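Local coordinates for protein synthesis inhibitor I (Hordeum vulgare, PDB 4FBB) that is a plant protein-synthesis inhibitor of the ribosome-inactivating protein family and here holds an adenine in a pocket between its sheet and a helix, at residues 85-90 and 176-181; 117-122 and 166-171. The protein carries 3 engineered substitutions. One frame throughout, in Å; residues are numbered along the deposited sequence.

Overall arrangement
Running from the N terminus, the chain first reaches residues 85-90, the turn that enters strand 89-93 of the mixed sheet. It then passes 117-122, with the short helix 119-122, before entering the long helix 157-179. There 166-171 closes contact 2, and a little further on 176-181 closes contact 1, so contact 2 is nested inside the loop of contact 1. Their centres lie about 12 Å apart and both use the same helix. They touch directly: E176 OE2 probably bonds Y119 OH, and L89 packs on L171. Together they tie the sheet and the short helix to helix 157-179, around one adenine that both contacts touch.

Contact 1: residues 85-90 and 176-181; sequences DNIYLE and EATRFQ. With ADE (adenine), chain E.
NH2 of R179 bonds the backbone oxygen N86 O at 2.8 Å, nearly straight at 169° through the hydrogen and in the carbonyl plane. The same nitrogen and its twin NH1 both donate to adenine N3, the NH1 bond being the shorter at 3.1 Å. N86 O and N3 both lie at the guanidinium edge, close to its plane, so these bonds fix the rotation of the group. I87 O is near NH2 too, but at too poor an angle for a bond; N175 ND2 donates to it instead.

The R179 chain, extended from CG to NE (chi3 175°), carries the guanidinium from the end of helix 157-179 to the turn ahead of strand 89-93. In this adenine pocket of the ribosome-inactivating protein fold, the first residue of strand 89-93 holds adenine N1, L89 N donating at 3.0 Å, while the C-terminal end of helix 157-179 holds N3 and, by a weak bond to E176 OE2, N9.

Both carboxylate oxygens of E176 engage R179 NH1, OE1 by a hydrogen bond and OE2 at 3.1 Å within the salt bridge, and W214 makes a cation-pi contact with R179.

Y88 places one ring face over the adenine in an offset, nearly parallel stack, adenine C2 sitting 3.4 Å above the ring plane. Y88 CD1 lies 3.4 Å from R179 NH2, with ring and guanidinium planes 59° apart. Nearer the helix backbone, I87 CD1 touches R179 CG at 3.9 Å and also meets T178 CG2. N86 OD1 accepts from Y88 N, an Asx turn, with the donor well above the carbonyl plane.

Contact 2: residues 117-122 and 166-171; sequences GTYRDL and AVTTLL. With ADE (adenine), chain E.
The Y119 ring offers one face to the adenine, whose C8 stands 3.5 Å above the ring plane and displaced toward the rim. The two planes are strongly inclined, about 48°, so a corner of the base rather than its face meets the tyrosine. Obliquely to the same ring come L171 CD1, 3.6 Å from Y119 CE1, and more distantly T168 CG2. Y119 and L171 run past each other in opposite directions, which brings the hydroxyl OH alongside L171 CB at 3.6 Å; that oxygen is hydrogen-bonded to E176 OE2.

The two methyls of L171 part: CD1 meets L122 CD1 at 3.5 Å as well as the Y119 ring, whereas CD2 lies over the adenine, 3.6 Å from its N1. L122, with CG anti to its carbonyl carbon (chi1 -60°), crosses V167 at about a right angle and rests on its CG1. L122 and T168 slide past each other in opposite directions, bringing L122 CB within 3.3 Å of T168 OG1, whose partner is R164 O.

D121 OD2 accepts from T118 N at 3.2 Å, tying the N-cap residue to the third helical residue. G117 O faces adenine N6, modelled too close to be taken literally. With short helix packed on long, the base lies between Y88 on one face and Y119 with L171 on the other, as in the adenine pocket of ribosome-inactivating proteins.

Contact 1: residues 85-90 and 176-181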
# COMPACT_ATOMS: atom_id res chain seq x y z
N ASP A 85 6.46 -0.75 -7.46
CA ASP A 85 7.42 0.34 -7.29
C ASP A 85 6.96 1.40 -6.29
O ASP A 85 7.79 1.98 -5.59
CB ASP A 85 7.81 0.98 -8.64
CG ASP A 85 6.61 1.33 -9.51
OD1 ASP A 85 5.47 1.40 -8.99
OD2 ASP A 85 6.81 1.56 -10.72
N ASN A 86 5.65 1.65 -6.23
CA ASN A 86 5.11 2.59 -5.25
C ASN A 86 3.86 2.09 -4.53
O ASN A 86 3.19 2.86 -3.84
CB ASN A 86 4.82 3.96 -5.90
CG ASN A 86 3.72 3.90 -6.94
OD1 ASN A 86 3.23 2.82 -7.30
ND2 ASN A 86 3.35 5.06 -7.46
N ILE A 87 3.55 0.81 -4.73
CA ILE A 87 2.45 0.14 -4.03
C ILE A 87 1.11 0.81 -4.30
O ILE A 87 0.23 0.88 -3.44
CB ILE A 87 2.74 -0.01 -2.52
CG1 ILE A 87 4.22 -0.38 -2.30
CG2 ILE A 87 1.87 -1.10 -1.92
CD1 ILE A 87 4.68 -0.29 -0.84
N TYR A 88 0.95 1.32 -5.52
CA TYR A 88 -0.31 1.94 -5.90
C TYR A 88 -1.34 0.94 -6.39
O TYR A 88 -1.03 0.06 -7.21
CB TYR A 88 -0.09 3.10 -6.89
CG TYR A 88 -0.17 4.43 -6.19
CD1 TYR A 88 0.88 4.88 -5.41
CD2 TYR A 88 -1.32 5.21 -6.25
CE1 TYR A 88 0.81 6.08 -4.73
CE2 TYR A 88 -1.40 6.41 -5.58
CZ TYR A 88 -0.34 6.85 -4.83
OH TYR A 88 -0.42 8.05 -4.15
N LEU A 89 -2.55 1.05 -5.86
CA LEU A 89 -3.64 0.19 -6.30
C LEU A 89 -4.26 0.85 -7.51
O LEU A 89 -4.69 2.01 -7.44
CB LEU A 89 -4.71 0.01 -5.22
CG LEU A 89 -5.95 -0.78 -5.67
CD1 LEU A 89 -5.56 -2.18 -6.10
CD2 LEU A 89 -7.03 -0.81 -4.60
N GLU A 90 -4.32 0.12 -8.61
CA GLU A 90 -4.86 0.66 -9.85
C GLU A 90 -5.97 -0.20 -10.43
O GLU A 90 -6.80 0.28 -11.21
CB GLU A 90 -3.74 0.86 -10.89
CG GLU A 90 -2.85 2.06 -10.61
CD GLU A 90 -3.62 3.37 -10.64
OE1 GLU A 90 -4.72 3.41 -11.23
OE2 GLU A 90 -3.13 4.38 -10.07
N GLU A 176 -1.76 0.80 2.76
CA GLU A 176 -1.19 1.66 3.78
C GLU A 176 -0.58 0.79 4.88
O GLU A 176 0.41 1.16 5.51
CB GLU A 176 -2.25 2.61 4.33
CG GLU A 176 -3.00 3.42 3.25
CD GLU A 176 -2.08 4.32 2.41
OE1 GLU A 176 -0.88 4.49 2.74
OE2 GLU A 176 -2.57 4.86 1.39
N ALA A 177 -1.17 -0.39 5.07
CA ALA A 177 -0.65 -1.37 6.02
C ALA A 177 0.75 -1.84 5.62
O ALA A 177 1.64 -1.98 6.48
CB ALA A 177 -1.59 -2.55 6.10
N THR A 178 0.95 -2.10 4.33
CA THR A 178 2.27 -2.50 3.84
C THR A 178 3.27 -1.36 4.08
O THR A 178 4.38 -1.59 4.56
CB THR A 178 2.24 -2.89 2.34
OG1 THR A 178 1.45 -4.07 2.16
CG2 THR A 178 3.63 -3.15 1.80
N ARG A 179 2.86 -0.13 3.76
CA ARG A 179 3.73 1.03 3.93
C ARG A 179 4.07 1.38 5.38
O ARG A 179 5.18 1.82 5.66
CB ARG A 179 3.12 2.26 3.28
CG ARG A 179 3.10 2.19 1.77
CD ARG A 179 2.03 3.12 1.25
NE ARG A 179 2.02 3.20 -0.21
CZ ARG A 179 0.97 3.61 -0.91
NH1 ARG A 179 -0.15 3.96 -0.28
NH2 ARG A 179 1.04 3.67 -2.24
N PHE A 180 3.11 1.21 6.29
CA PHE A 180 3.31 1.65 7.67
C PHE A 180 3.08 0.57 8.70
O PHE A 180 2.06 -0.13 8.66
CB PHE A 180 2.40 2.85 7.99
CG PHE A 180 2.66 4.04 7.11
CD1 PHE A 180 3.72 4.90 7.38
CD2 PHE A 180 1.87 4.28 6.00
CE1 PHE A 180 3.98 5.99 6.56
CE2 PHE A 180 2.13 5.36 5.18
CZ PHE A 180 3.18 6.22 5.46
N GLN A 181 4.03 0.45 9.62
CA GLN A 181 3.92 -0.49 10.74
C GLN A 181 2.85 -0.01 11.71
O GLN A 181 2.20 -0.81 12.40
CB GLN A 181 5.25 -0.63 11.46
CG GLN A 181 6.39 -1.17 10.59
CD GLN A 181 7.60 -1.62 11.39
OE1 GLN A 181 8.68 -1.00 11.34
NE2 GLN A 181 7.43 -2.71 12.13
N9 ADE E . -2.94 6.11 -1.53
C8 ADE E . -3.97 6.97 -1.81
N7 ADE E . -4.67 6.63 -2.86
C5 ADE E . -4.07 5.46 -3.31
C6 ADE E . -4.33 4.59 -4.39
N6 ADE E . -5.30 4.75 -5.28
N1 ADE E . -3.51 3.53 -4.53
C2 ADE E . -2.51 3.33 -3.66
N3 ADE E . -2.17 4.07 -2.61
C4 ADE E . -2.99 5.14 -2.50

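Contact 2: residues 117-122 and 166-171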
# COMPACT_ATOMS: atom_id res chain seq x y z
N GLY A 117 -8.55 6.80 -7.77
CA GLY A 117 -7.95 6.05 -6.68
C GLY A 117 -7.43 6.89 -5.53
O GLY A 117 -6.94 6.35 -4.54
N THR A 118 -7.53 8.21 -5.66
CA THR A 118 -7.01 9.12 -4.64
C THR A 118 -8.00 9.27 -3.49
O THR A 118 -9.21 9.15 -3.68
CB THR A 118 -6.69 10.52 -5.23
OG1 THR A 118 -5.97 10.37 -6.46
CG2 THR A 118 -5.86 11.35 -4.26
N TYR A 119 -7.49 9.53 -2.28
CA TYR A 119 -8.37 9.79 -1.15
C TYR A 119 -9.34 10.96 -1.38
O TYR A 119 -10.47 10.95 -0.88
CB TYR A 119 -7.56 9.95 0.14
CG TYR A 119 -6.95 8.64 0.58
CD1 TYR A 119 -7.67 7.45 0.48
CD2 TYR A 119 -5.65 8.58 1.07
CE1 TYR A 119 -7.13 6.24 0.88
CE2 TYR A 119 -5.09 7.37 1.47
CZ TYR A 119 -5.84 6.21 1.37
OH TYR A 119 -5.28 5.02 1.76
N ARG A 120 -8.92 11.96 -2.15
CA ARG A 120 -9.83 13.03 -2.54
C ARG A 120 -10.94 12.49 -3.46
O ARG A 120 -12.11 12.83 -3.29
CB ARG A 120 -9.08 14.23 -3.16
CG ARG A 120 -8.27 13.90 -4.41
CD ARG A 120 -7.38 15.08 -4.82
NE ARG A 120 -6.67 14.81 -6.08
CZ ARG A 120 -5.40 14.42 -6.17
NH1 ARG A 120 -4.67 14.24 -5.07
NH2 ARG A 120 -4.86 14.21 -7.36
N ASP A 121 -10.56 11.63 -4.41
CA ASP A 121 -11.53 10.97 -5.28
C ASP A 121 -12.52 10.11 -4.49
O ASP A 121 -13.74 10.24 -4.67
CB ASP A 121 -10.82 10.07 -6.31
CG ASP A 121 -9.94 10.84 -7.27
OD1 ASP A 121 -10.34 11.95 -7.68
OD2 ASP A 121 -8.85 10.33 -7.62
N LEU A 122 -11.99 9.24 -3.63
CA LEU A 122 -12.79 8.24 -2.93
C LEU A 122 -13.63 8.84 -1.81
O LEU A 122 -14.83 8.57 -1.70
CB LEU A 122 -11.86 7.17 -2.35
CG LEU A 122 -11.01 6.41 -3.36
CD1 LEU A 122 -9.92 5.64 -2.64
CD2 LEU A 122 -11.85 5.47 -4.18
N ALA A 166 -15.47 0.80 -0.25
CA ALA A 166 -14.70 -0.45 -0.26
C ALA A 166 -13.23 -0.24 -0.61
O ALA A 166 -12.35 -0.73 0.10
CB ALA A 166 -15.32 -1.45 -1.21
N VAL A 167 -12.96 0.46 -1.70
CA VAL A 167 -11.57 0.73 -2.09
C VAL A 167 -10.84 1.47 -0.99
O VAL A 167 -9.70 1.14 -0.66
CB VAL A 167 -11.49 1.48 -3.44
CG1 VAL A 167 -10.08 2.02 -3.68
CG2 VAL A 167 -11.89 0.55 -4.57
N THR A 168 -11.50 2.45 -0.38
CA THR A 168 -10.91 3.19 0.74
C THR A 168 -10.55 2.24 1.89
O THR A 168 -9.50 2.39 2.53
CB THR A 168 -11.85 4.28 1.27
OG1 THR A 168 -12.23 5.15 0.19
CG2 THR A 168 -11.15 5.09 2.35
N THR A 169 -11.41 1.26 2.15
CA THR A 169 -11.16 0.29 3.21
C THR A 169 -9.95 -0.60 2.89
O THR A 169 -9.07 -0.76 3.74
CB THR A 169 -12.41 -0.57 3.51
OG1 THR A 169 -12.85 -1.20 2.31
CG2 THR A 169 -13.55 0.29 4.07
N LEU A 170 -9.89 -1.15 1.69
CA LEU A 170 -8.77 -2.02 1.31
C LEU A 170 -7.42 -1.29 1.18
O LEU A 170 -6.38 -1.83 1.54
CB LEU A 170 -9.05 -2.77 0.01
CG LEU A 170 -10.27 -3.69 -0.04
CD1 LEU A 170 -10.29 -4.48 -1.34
CD2 LEU A 170 -10.26 -4.63 1.15
N LEU A 171 -7.44 -0.07 0.63
CA LEU A 171 -6.23 0.73 0.54
C LEU A 171 -5.61 0.86 1.93
O LEU A 171 -4.40 0.76 2.10
CB LEU A 171 -6.54 2.13 0.02
CG LEU A 171 -6.85 2.30 -1.47
CD1 LEU A 171 -7.05 3.77 -1.78
CD2 LEU A 171 -5.72 1.73 -2.30
N9 ADE E . -2.94 6.11 -1.53
C8 ADE E . -3.97 6.97 -1.81
N7 ADE E . -4.67 6.63 -2.86
C5 ADE E . -4.07 5.46 -3.31
C6 ADE E . -4.33 4.59 -4.39
N6 ADE E . -5.30 4.75 -5.28
N1 ADE E . -3.51 3.53 -4.53
C2 ADE E . -2.51 3.33 -3.66
N3 ADE E . -2.17 4.07 -2.61
C4 ADE E . -2.99 5.14 -2.50